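Local coordinates for extracellular solute-binding protein, family 1 (Bifidobacterium longum subsp. infantis, PDB 6FTH), which probably captures human milk oligosaccharides outside the cell and delivers them to an ABC transporter for uptake, at residues Asp55-Ile60 against Ala352-Leu356. Sequence-based numbering, arbitrary orientation.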
loop_
_atom_site.group_PDB
_atom_site.type_symbol
_atom_site.label_atom_id
_atom_site.label_comp_id
_atom_site.label_asym_id
_atom_site.label_seq_id
_atom_site.Cartn_x
_atom_site.Cartn_y
_atom_site.Cartn_z
ATOM N N ASP A 55 -0.781 26.259 20.066
ATOM C CA ASP A 55 0.077 25.474 20.948
ATOM C C ASP A 55 1.529 25.560 20.534
ATOM O O ASP A 55 2.420 25.396 21.367
ATOM C CB ASP A 55 -0.356 24.013 20.939
ATOM C CG ASP A 55 -1.614 23.772 21.736
ATOM O OD1 ASP A 55 -2.188 24.753 22.294
ATOM O OD2 ASP A 55 -2.027 22.598 21.818
ATOM N N CYS A 56 1.787 25.790 19.257
ATOM C CA CYS A 56 3.149 25.970 18.804
ATOM C C CYS A 56 3.693 27.352 19.139
ATOM O O CYS A 56 4.905 27.545 19.105
ATOM C CB CYS A 56 3.195 25.768 17.298
ATOM S SG CYS A 56 4.681 24.908 16.767
ATOM N N ASP A 57 2.829 28.315 19.457
ATOM C CA ASP A 57 3.263 29.686 19.704
ATOM C C ASP A 57 4.027 30.228 18.500
ATOM O O ASP A 57 5.053 30.894 18.636
ATOM C CB ASP A 57 4.098 29.780 20.978
ATOM C CG ASP A 57 4.025 31.149 21.628
ATOM O OD1 ASP A 57 3.134 31.945 21.263
ATOM O OD2 ASP A 57 4.865 31.425 22.506
ATOM N N CYS A 58 3.538 29.916 17.304
ATOM C CA CYS A 58 4.165 30.366 16.072
ATOM C C CYS A 58 3.065 30.750 15.100
ATOM O O CYS A 58 1.878 30.566 15.365
ATOM C CB CYS A 58 5.078 29.287 15.468
ATOM S SG CYS A 58 4.193 27.893 14.755
ATOM N N LYS A 59 3.466 31.318 13.975
ATOM C CA LYS A 59 2.544 31.599 12.888
ATOM C C LYS A 59 2.803 30.581 11.792
ATOM O O LYS A 59 3.932 30.486 11.297
ATOM C CB LYS A 59 2.751 33.014 12.357
ATOM C CG LYS A 59 1.922 33.331 11.123
ATOM C CD LYS A 59 0.437 33.314 11.424
ATOM C CE LYS A 59 -0.389 33.332 10.151
ATOM N NZ LYS A 59 0.352 33.989 9.037
ATOM N N ILE A 60 1.766 29.826 11.422
ATOM C CA ILE A 60 1.862 28.827 10.358
ATOM C C ILE A 60 1.312 29.427 9.075
ATOM O O ILE A 60 0.156 29.868 9.018
ATOM C CB ILE A 60 1.129 27.530 10.720
ATOM C CG1 ILE A 60 1.762 26.895 11.961
ATOM C CG2 ILE A 60 1.170 26.571 9.529
ATOM C CD1 ILE A 60 0.999 25.703 12.500
ATOM N N ALA A 352 10.980 26.237 16.260
ATOM C CA ALA A 352 9.533 26.254 16.114
ATOM C C ALA A 352 9.062 25.097 15.236
ATOM O O ALA A 352 8.034 24.473 15.518
ATOM C CB ALA A 352 9.083 27.582 15.515
ATOM N N ALA A 353 9.807 24.800 14.169
ATOM C CA ALA A 353 9.414 23.712 13.274
ATOM C C ALA A 353 9.515 22.352 13.962
ATOM O O ALA A 353 8.664 21.475 13.744
ATOM C CB ALA A 353 10.274 23.743 12.013
ATOM N N LEU A 354 10.561 22.150 14.767
ATOM C CA LEU A 354 10.717 20.914 15.529
ATOM C C LEU A 354 9.666 20.799 16.625
ATOM O O LEU A 354 9.183 19.701 16.914
ATOM C CB LEU A 354 12.130 20.849 16.093
ATOM C CG LEU A 354 13.243 20.687 15.043
ATOM C CD1 LEU A 354 14.639 20.920 15.657
ATOM C CD2 LEU A 354 13.170 19.293 14.364
ATOM N N LYS A 355 9.277 21.923 17.232
ATOM C CA LYS A 355 8.168 21.892 18.175
ATOM C C LYS A 355 6.876 21.503 17.469
ATOM O O LYS A 355 6.070 20.730 18.007
ATOM C CB LYS A 355 8.018 23.253 18.857
ATOM C CG LYS A 355 6.754 23.332 19.687
ATOM C CD LYS A 355 6.858 24.297 20.862
ATOM C CE LYS A 355 7.049 25.696 20.418
ATOM N NZ LYS A 355 6.660 26.652 21.530
ATOM N N LEU A 356 6.673 22.017 16.254
ATOM C CA LEU A 356 5.515 21.620 15.451
ATOM C C LEU A 356 5.507 20.114 15.164
ATOM O O LEU A 356 4.460 19.456 15.271
ATOM C CB LEU A 356 5.495 22.418 14.144
ATOM C CG LEU A 356 4.424 22.065 13.119
ATOM C CD1 LEU A 356 3.042 22.354 13.691
ATOM C CD2 LEU A 356 4.635 22.853 11.833
HETATM O O HOH W 1 4.389 26.468 22.781
#
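Cys56 rests its thiol almost squarely on one face of the Lys355-Leu356 peptide, SG standing 3.5 Å from Leu356 N. The same sulfur is 3.6 Å from Ala352 O, so it lies beside the helical hydrogen bond that joins these two backbone atoms. Lys355 NZ stands above the plane of the Cys56-Asp57 peptide at its oxygen, and the Cys56 thiol is on the other side. From that raised position Lys355 NZ makes a weak hydrogen bond of 3.1 Å to Cys56 O. With CG anti to the backbone N (chi1 171°), the lysine chain leaves helix 350-360 past the sulfur, and a bend at chi3 (64°) brings its end to the carbonyl. A water accepts from Lys355 NZ at 2.6 Å and donates to Asp55 O at 2.7 Å. The lysine thus touches one carbonyl directly, weakly, and a second through the water, at the C-terminal end of helix 47-56, where its charge should suit the helix dipole; Asp57, with positive phi, closes that end as a Schellman motif and pairs its carboxylate with Lys27. Below this polar end the contact is apolar: Leu356 CB meets Cys56 SG at 3.7 Å, Ile60 CD1 meets Leu356 CD1 at 4.1 Å, and the methyl of Ala352 faces Cys58 CB. Ile60 and Leu356 both touch Val32. Helix 350-360 thereby packs against the turn of a beta-alpha-beta crossover, strand 29-36 to helix 47-56 to strand 59-66, in a mixed 2-1-3-4 sheet edged by antiparallel strand 339-343, consistent with a type 2 periplasmic-binding-protein lobe.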